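Local coordinates for putative GGDEF domain membrane protein (Pseudomonas fluorescens, PDB 5EUH), which probably makes the second messenger c-di-GMP from two molecules of GTP, through the GGDEF domain that forms this chain and here binds c-di-GMP, at residues Gly30-Ser34 and Ile127-Thr131; Val65-Asn69 and His103-Val108; Val70-Leu76 and Val87-Glu91. All coordinates share one frame; numbering follows the deposited sequence.

In the fold
All three contacts build one GGDEF domain around its five-stranded sheet. Contacts 1 and 3 are antiparallel strand pairings that meet at strand 33-40: its Ser34 joins contact 1 to contact 3 through a probable backbone bond from Leu89 N, and Leu33 packs on Ile88 and Ala90. Contacts 1 and 2 are partly buried, contact 3 buried. Contact 1 mixes backbone bonds, hydroxyls and an indole. In contact 3, polar side chains reach out to the ligand from the turn and the residue before it. Contact 2 is helix packing, chiefly aliphatic, on one face of the sheet; it meets contact 3 where Ile66 touches Val87, and its Asn69 lies in the same ligand pocket.

Contact 1: residues Gly30-Ser34 and Ile127-Thr131; sequences GKPLS and ISTWT
Ser34 OG is gripped from several directions: the hydroxyl of Thr129 donates to it across the strands, with OG1 and OG 3.1 Å apart, and it is also bonded to Thr92 O, with a weak link to Asp93 O. With OG1 of Thr129 beside its own backbone N (chi1 -55°), the hydroxyl faces Ser34. Small hydroxyl residues suit this face, which helix 94-109 covers through Ala97 and Ser94, because they tie polar ends together without demanding room. Thr92, which receives this bond through its backbone, is itself a c-di-GMP-binding residue.

Ser34 and Thr129 form a non-hydrogen-bonded antiparallel pair. Next to it, Leu33 and Trp130 form a hydrogen-bonded one, with Trp130 N 2.8 Å from Leu33 O and Leu33 N 3.0 Å from Trp130 O. Strands 33-40 and 123-130 are thus neighbours inside the GGDEF sheet, where 33-40 is central, between 84-90 and 123-130. Three CA-H...O contacts run along the same seam; in one, Pro32 CA approaches Trp130 O at 3.1 Å. Proline, which has no N-H to offer, fits here because the bonding to Trp130 O is done by Leu33 N.

Leu33 and Trp130 are large and apolar and meet helices 12-29 and 138-154, where Ser128 OG also bonds to Leu141 O. The indole, its CG anti to the backbone N (chi1 176°), reaches alongside the loop that leads into strand 33-40, where Lys31 O meets the edge of the ring in its plane, 3.4 Å from CZ3. Trp23 of helix 12-29 makes a T-shaped contact with the same indole.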
# COMPACT_ATOMS: atom_id res chain seq x y z
N GLY A 30 -22.09 -1.05 -6.19
CA GLY A 30 -22.28 -1.41 -4.80
C GLY A 30 -21.27 -2.40 -4.28
O GLY A 30 -21.51 -3.03 -3.24
N LYS A 31 -20.16 -2.57 -4.97
CA LYS A 31 -19.11 -3.50 -4.57
C LYS A 31 -18.09 -2.81 -3.67
O LYS A 31 -17.75 -1.65 -3.91
CB LYS A 31 -18.40 -4.06 -5.80
CG LYS A 31 -19.34 -4.61 -6.86
CD LYS A 31 -19.35 -6.12 -6.87
CE LYS A 31 -20.00 -6.63 -8.15
NZ LYS A 31 -20.04 -8.12 -8.21
N PRO A 32 -17.60 -3.50 -2.65
CA PRO A 32 -16.67 -2.86 -1.71
C PRO A 32 -15.39 -2.40 -2.40
O PRO A 32 -14.84 -3.09 -3.26
CB PRO A 32 -16.39 -3.95 -0.68
CG PRO A 32 -16.75 -5.23 -1.37
CD PRO A 32 -17.88 -4.89 -2.27
N LEU A 33 -14.92 -1.22 -2.01
CA LEU A 33 -13.70 -0.63 -2.54
C LEU A 33 -12.73 -0.39 -1.39
O LEU A 33 -13.03 0.40 -0.49
CB LEU A 33 -14.01 0.68 -3.27
CG LEU A 33 -12.81 1.48 -3.77
CD1 LEU A 33 -12.11 0.75 -4.90
CD2 LEU A 33 -13.25 2.87 -4.21
N SER A 34 -11.59 -1.07 -1.42
CA SER A 34 -10.61 -1.02 -0.34
C SER A 34 -9.36 -0.26 -0.79
O SER A 34 -9.01 -0.26 -1.97
CB SER A 34 -10.22 -2.42 0.12
OG SER A 34 -11.32 -3.10 0.68
N ILE A 127 -5.55 0.31 6.21
CA ILE A 127 -6.61 -0.15 5.33
C ILE A 127 -7.88 0.64 5.61
O ILE A 127 -8.25 0.84 6.77
CB ILE A 127 -6.89 -1.66 5.49
CG1 ILE A 127 -5.59 -2.46 5.48
CG2 ILE A 127 -7.84 -2.15 4.42
CD1 ILE A 127 -5.81 -3.95 5.46
N SER A 128 -8.54 1.09 4.54
CA SER A 128 -9.90 1.61 4.61
C SER A 128 -10.74 0.91 3.55
O SER A 128 -10.21 0.36 2.59
CB SER A 128 -9.94 3.13 4.40
OG SER A 128 -9.52 3.48 3.10
N THR A 129 -12.05 0.93 3.75
CA THR A 129 -12.95 0.17 2.88
C THR A 129 -14.30 0.86 2.80
O THR A 129 -14.92 1.13 3.83
CB THR A 129 -13.13 -1.26 3.39
OG1 THR A 129 -11.85 -1.89 3.53
CG2 THR A 129 -13.98 -2.07 2.42
N TRP A 130 -14.75 1.11 1.57
CA TRP A 130 -16.09 1.63 1.33
C TRP A 130 -17.03 0.47 1.04
O TRP A 130 -16.67 -0.44 0.28
CB TRP A 130 -16.09 2.62 0.17
CG TRP A 130 -17.45 3.11 -0.20
CD1 TRP A 130 -18.07 4.23 0.28
CD2 TRP A 130 -18.37 2.51 -1.12
NE1 TRP A 130 -19.32 4.36 -0.29
CE2 TRP A 130 -19.52 3.31 -1.15
CE3 TRP A 130 -18.32 1.36 -1.92
CZ2 TRP A 130 -20.62 3.01 -1.95
CZ3 TRP A 130 -19.41 1.06 -2.71
CH2 TRP A 130 -20.55 1.88 -2.72
N THR A 131 -18.22 0.49 1.64
CA THR A 131 -19.22 -0.53 1.37
C THR A 131 -20.50 0.14 0.89
O THR A 131 -20.67 1.36 1.01
CB THR A 131 -19.49 -1.40 2.61
OG1 THR A 131 -20.06 -0.60 3.65
CG2 THR A 131 -18.21 -2.04 3.10

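Contact 2: residues Val65-Asn69 and His103-Val108; sequences VITTN and HIRAAV
Val65 presses its CG1 methyl into a shallow hollow on helix 94-109, lined by Ala107 CB at 3.7 Å, Val108 CG2 at 4.0 Å and the CG2 branch of Ile104. CG1 stands anti to the backbone N (chi1 167°), which sends this methyl across to the other helix. Alanine suits this place, being short enough to let the valine in.

The return bump is Ile104. Its outstretched chain enters the groove between Ile66 and Asn69: CD1 comes to 3.8 Å from Ile66 CG2, while the Ile104 and Asn69 side chains slide past each other in opposite directions, CG1 beside Asn69 CB. The two isoleucines lie at a slant to one another, and both go on to touch Ile38 of strand 33-40.

Asn69 closes the groove at its polar end. Its amide turns back on its own helix, ND2 bonding to Val65 O at 2.6 Å with that oxygen close to the amide plane, and OD1 is left against His103 CB at 3.2 Å.

The axes of 65-69 and 103-108 come to 9.4 Å, their N-to-C directions 141° apart; the helices they belong to, 52-69 and 94-109, form the roughly antiparallel pair that covers one face of the GGDEF sheet, with Asn69 placed in the c-di-GMP pocket.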
# COMPACT_ATOMS: atom_id res chain seq x y z
N VAL A 65 7.05 -7.06 -4.16
CA VAL A 65 6.25 -7.85 -3.23
C VAL A 65 4.78 -7.50 -3.35
O VAL A 65 3.91 -8.38 -3.37
CB VAL A 65 6.76 -7.66 -1.79
CG1 VAL A 65 5.76 -8.23 -0.79
CG2 VAL A 65 8.12 -8.31 -1.61
N ILE A 66 4.47 -6.20 -3.43
CA ILE A 66 3.08 -5.77 -3.52
C ILE A 66 2.45 -6.27 -4.82
O ILE A 66 1.37 -6.87 -4.81
CB ILE A 66 2.99 -4.23 -3.41
CG1 ILE A 66 3.64 -3.75 -2.12
CG2 ILE A 66 1.54 -3.78 -3.48
CD1 ILE A 66 3.77 -2.25 -2.03
N THR A 67 3.12 -6.02 -5.95
CA THR A 67 2.59 -6.46 -7.23
C THR A 67 2.50 -7.98 -7.33
O THR A 67 1.70 -8.49 -8.13
CB THR A 67 3.45 -5.92 -8.37
OG1 THR A 67 4.79 -6.40 -8.22
CG2 THR A 67 3.46 -4.40 -8.35
N THR A 68 3.29 -8.71 -6.55
CA THR A 68 3.15 -10.16 -6.49
C THR A 68 1.91 -10.58 -5.72
O THR A 68 1.38 -11.68 -5.95
CB THR A 68 4.41 -10.77 -5.86
OG1 THR A 68 5.56 -10.39 -6.62
CG2 THR A 68 4.34 -12.29 -5.83
N ASN A 69 1.40 -9.72 -4.84
CA ASN A 69 0.21 -10.02 -4.07
C ASN A 69 -1.01 -9.27 -4.54
O ASN A 69 -2.10 -9.46 -3.99
CB ASN A 69 0.46 -9.72 -2.59
CG ASN A 69 1.46 -10.66 -1.97
OD1 ASN A 69 1.10 -11.71 -1.45
ND2 ASN A 69 2.73 -10.29 -2.03
N HIS A 103 -0.08 -10.80 3.79
CA HIS A 103 0.86 -11.42 2.87
C HIS A 103 1.99 -10.46 2.51
O HIS A 103 3.17 -10.85 2.48
CB HIS A 103 0.14 -11.87 1.60
CG HIS A 103 -0.69 -13.11 1.79
ND1 HIS A 103 -0.45 -14.03 2.78
CD2 HIS A 103 -1.76 -13.56 1.09
CE1 HIS A 103 -1.34 -15.00 2.69
NE2 HIS A 103 -2.15 -14.74 1.68
N ILE A 104 1.65 -9.20 2.24
CA ILE A 104 2.67 -8.21 1.88
C ILE A 104 3.58 -7.93 3.06
O ILE A 104 4.80 -7.89 2.93
CB ILE A 104 2.00 -6.92 1.37
CG1 ILE A 104 1.26 -7.18 0.06
CG2 ILE A 104 3.03 -5.82 1.18
CD1 ILE A 104 0.60 -5.94 -0.51
N ARG A 105 2.98 -7.74 4.25
CA ARG A 105 3.78 -7.44 5.43
C ARG A 105 4.72 -8.59 5.76
O ARG A 105 5.92 -8.39 5.99
CB ARG A 105 2.87 -7.15 6.62
CG ARG A 105 3.62 -6.73 7.87
CD ARG A 105 2.84 -7.03 9.13
NE ARG A 105 2.65 -8.47 9.33
CZ ARG A 105 3.62 -9.31 9.66
NH1 ARG A 105 4.86 -8.86 9.82
NH2 ARG A 105 3.36 -10.60 9.82
N ALA A 106 4.20 -9.82 5.77
CA ALA A 106 5.02 -10.97 6.12
C ALA A 106 6.14 -11.18 5.11
O ALA A 106 7.26 -11.54 5.48
CB ALA A 106 4.16 -12.22 6.23
N ALA A 107 5.86 -10.95 3.83
CA ALA A 107 6.87 -11.18 2.80
C ALA A 107 8.01 -10.19 2.90
O ALA A 107 9.18 -10.55 2.70
CB ALA A 107 6.22 -11.12 1.41
N VAL A 108 7.70 -8.93 3.21
CA VAL A 108 8.75 -7.92 3.37
C VAL A 108 9.61 -8.24 4.58
O VAL A 108 10.84 -8.06 4.54
CB VAL A 108 8.11 -6.52 3.47
CG1 VAL A 108 9.17 -5.47 3.78
CG2 VAL A 108 7.38 -6.18 2.19

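Contact 3: residues Val70-Leu76 and Val87-Glu91; sequences VRRPADL and VILAE. With C2E (9,9'-[(2R,3R,3aS,5S,7aR,9R,10R,10aS,12S,14aR)-3,5,10,12-tetrahydroxy-5,12-dioxidooctahydro-2H,7H-difuro[3,2-d:3',2'-j][1,3,7,9,2,8]tetraoxadiphosphacyclododecine-2,9-diyl]bis(2-amino-1,9-dihydro-6H-purin-6-one)), chain E.
Backbone bonds join Leu76 and Ile88 as a hydrogen-bonded antiparallel pair: Ile88 N lies 2.7 Å from Leu76 O, and Leu76 N is 3.2 Å from Ile88 O. Asp75 and Leu89 follow as a non-hydrogen-bonded pair, and a type I turn from Arg72 to Asp75 leads into the hairpin's first strand.

Apolar contacts fill both faces. Ala74 CB meets Ala90 CB at 3.6 Å, the small methyls letting the turn sit close to the strand, and Leu76 CB rests near Ile88 CD1. On the Asp75 face, Val70 CG2 touches Leu89 CD2, and helix 94-109 covers both through Ile100.

The sequence Arg72-Pro73-Ala74-Asp75 matches the RxxD motif of the inhibitory product site of diguanylate cyclases, and c-di-GMP occupies it here.

Polar contacts with one guanine read two of its edges. Asp75 OD2 accepts from N11 and N21 of c-di-GMP, at 2.7 Å and 2.9 Å, with a weak further bond from Arg72 N holding the carboxylate. Arg71, bent at chi3 (-64°), brings NH2 to 2.9 Å from N71 of the same guanine, and its backbone N donates to O61. Thr92 OG1 adds another bond to the ligand.

Arg72 reaches out extended and lays one guanidinium face against the base, with N31 of the guanine 3.6 Å above the plane; in that plane, at the group's edge, NH2 donates to the phosphate oxygen O1P.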
# COMPACT_ATOMS: atom_id res chain seq x y z
N VAL A 70 -0.87 -8.42 -5.56
CA VAL A 70 -1.97 -7.63 -6.10
C VAL A 70 -1.96 -7.85 -7.61
O VAL A 70 -1.08 -7.33 -8.31
CB VAL A 70 -1.82 -6.14 -5.76
CG1 VAL A 70 -2.79 -5.30 -6.55
CG2 VAL A 70 -2.02 -5.93 -4.28
N ARG A 71 -2.94 -8.61 -8.11
CA ARG A 71 -2.83 -9.18 -9.45
C ARG A 71 -4.07 -9.08 -10.31
O ARG A 71 -4.02 -9.49 -11.47
CB ARG A 71 -2.42 -10.65 -9.34
CG ARG A 71 -1.08 -10.88 -8.67
CD ARG A 71 -1.04 -12.21 -7.96
NE ARG A 71 -2.00 -12.26 -6.86
CZ ARG A 71 -1.92 -13.12 -5.85
NH1 ARG A 71 -0.92 -13.98 -5.79
NH2 ARG A 71 -2.83 -13.10 -4.89
N ARG A 72 -5.18 -8.56 -9.81
CA ARG A 72 -6.42 -8.61 -10.58
C ARG A 72 -6.57 -7.37 -11.45
O ARG A 72 -5.90 -6.35 -11.23
CB ARG A 72 -7.60 -8.75 -9.62
CG ARG A 72 -7.59 -10.07 -8.87
CD ARG A 72 -8.78 -10.23 -7.95
NE ARG A 72 -8.70 -11.46 -7.19
CZ ARG A 72 -9.58 -11.85 -6.27
NH1 ARG A 72 -10.63 -11.08 -5.99
NH2 ARG A 72 -9.41 -12.99 -5.63
N PRO A 73 -7.42 -7.43 -12.48
CA PRO A 73 -7.51 -6.30 -13.43
C PRO A 73 -7.92 -4.98 -12.79
O PRO A 73 -7.40 -3.92 -13.17
CB PRO A 73 -8.55 -6.78 -14.44
CG PRO A 73 -8.49 -8.25 -14.37
CD PRO A 73 -8.21 -8.58 -12.95
N ALA A 74 -8.85 -5.01 -11.84
CA ALA A 74 -9.38 -3.80 -11.23
C ALA A 74 -8.50 -3.30 -10.08
O ALA A 74 -8.93 -2.43 -9.33
CB ALA A 74 -10.80 -4.04 -10.73
N ASP A 75 -7.29 -3.83 -9.95
CA ASP A 75 -6.35 -3.39 -8.93
C ASP A 75 -5.29 -2.49 -9.54
O ASP A 75 -4.90 -2.66 -10.70
CB ASP A 75 -5.69 -4.59 -8.25
CG ASP A 75 -6.68 -5.58 -7.70
OD1 ASP A 75 -7.89 -5.26 -7.66
OD2 ASP A 75 -6.26 -6.68 -7.31
N LEU A 76 -4.81 -1.54 -8.75
CA LEU A 76 -3.74 -0.66 -9.17
C LEU A 76 -2.75 -0.50 -8.03
O LEU A 76 -3.15 -0.42 -6.87
CB LEU A 76 -4.26 0.71 -9.61
CG LEU A 76 -3.21 1.64 -10.21
CD1 LEU A 76 -2.61 1.01 -11.45
CD2 LEU A 76 -3.80 3.00 -10.51
N VAL A 87 -2.31 1.25 -3.00
CA VAL A 87 -2.89 0.28 -3.92
C VAL A 87 -4.41 0.37 -3.85
O VAL A 87 -4.98 0.62 -2.78
CB VAL A 87 -2.41 -1.17 -3.62
CG1 VAL A 87 -1.15 -1.15 -2.76
CG2 VAL A 87 -3.50 -2.00 -2.97
N ILE A 88 -5.05 0.23 -5.00
CA ILE A 88 -6.51 0.18 -5.10
C ILE A 88 -6.92 -1.28 -5.20
O ILE A 88 -6.35 -2.04 -6.00
CB ILE A 88 -7.02 0.98 -6.30
CG1 ILE A 88 -6.54 2.42 -6.25
CG2 ILE A 88 -8.54 0.94 -6.35
CD1 ILE A 88 -6.98 3.24 -7.44
N LEU A 89 -7.89 -1.68 -4.40
CA LEU A 89 -8.43 -3.04 -4.41
C LEU A 89 -9.92 -2.92 -4.70
O LEU A 89 -10.75 -2.98 -3.79
CB LEU A 89 -8.17 -3.74 -3.09
CG LEU A 89 -6.71 -3.88 -2.66
CD1 LEU A 89 -6.64 -4.48 -1.27
CD2 LEU A 89 -5.95 -4.74 -3.65
N ALA A 90 -10.25 -2.74 -5.97
CA ALA A 90 -11.65 -2.64 -6.36
C ALA A 90 -12.34 -3.99 -6.19
O ALA A 90 -11.73 -5.05 -6.37
CB ALA A 90 -11.77 -2.17 -7.80
N GLU A 91 -13.62 -3.93 -5.81
CA GLU A 91 -14.45 -5.12 -5.62
C GLU A 91 -13.80 -6.09 -4.63
O GLU A 91 -13.87 -7.31 -4.80
CB GLU A 91 -14.74 -5.80 -6.96
CG GLU A 91 -15.28 -4.84 -7.99
CD GLU A 91 -15.74 -5.52 -9.25
OE1 GLU A 91 -15.63 -6.76 -9.32
OE2 GLU A 91 -16.21 -4.82 -10.17
P1 C2E E . -11.55 -14.76 -2.64
O2P C2E E . -12.76 -15.42 -2.04
O1P C2E E . -11.70 -13.89 -3.87
O5' C2E E . -10.43 -15.87 -2.96
C5' C2E E . -10.71 -17.25 -2.72
C4' C2E E . -9.54 -18.14 -3.11
O4' C2E E . -9.75 -18.61 -4.44
C3' C2E E . -8.19 -17.43 -3.10
O3' C2E E . -7.47 -17.67 -1.90
C2' C2E E . -7.44 -18.08 -4.24
O2' C2E E . -6.62 -19.14 -3.75
C1' C2E E . -8.51 -18.67 -5.15
N9 C2E E . -8.59 -17.79 -6.33
C8 C2E E . -9.54 -16.86 -6.56
N7 C2E E . -9.31 -16.22 -7.73
C5 C2E E . -8.20 -16.74 -8.27
C6 C2E E . -7.40 -16.53 -9.50
O6 C2E E . -7.75 -15.67 -10.33
N1 C2E E . -6.31 -17.28 -9.68
C2 C2E E . -5.92 -18.21 -8.79
N2 C2E E . -4.80 -18.93 -9.05
N3 C2E E . -6.60 -18.46 -7.65
C4 C2E E . -7.72 -17.77 -7.34
P11 C2E E . -6.49 -16.54 -1.32
O21 C2E E . -6.18 -16.86 0.12
O11 C2E E . -5.35 -16.31 -2.29
O5A C2E E . -7.44 -15.25 -1.36
C5A C2E E . -7.93 -14.67 -0.16
C4A C2E E . -8.67 -13.38 -0.47
O4A C2E E . -7.71 -12.36 -0.72
C3A C2E E . -9.50 -13.45 -1.74
O3A C2E E . -10.83 -13.88 -1.51
C2A C2E E . -9.48 -12.04 -2.27
O2A C2E E . -10.57 -11.30 -1.74
C1A C2E E . -8.19 -11.47 -1.73
N91 C2E E . -7.17 -11.43 -2.80
C81 C2E E . -6.17 -12.31 -2.96
N71 C2E E . -5.42 -11.98 -4.03
C51 C2E E . -5.94 -10.86 -4.57
C61 C2E E . -5.64 -9.99 -5.72
O61 C2E E . -4.67 -10.23 -6.46
N11 C2E E . -6.44 -8.93 -5.92
C21 C2E E . -7.49 -8.65 -5.14
N21 C2E E . -8.25 -7.56 -5.42
N31 C2E E . -7.83 -9.42 -4.07
C41 C2E E . -7.10 -10.51 -3.75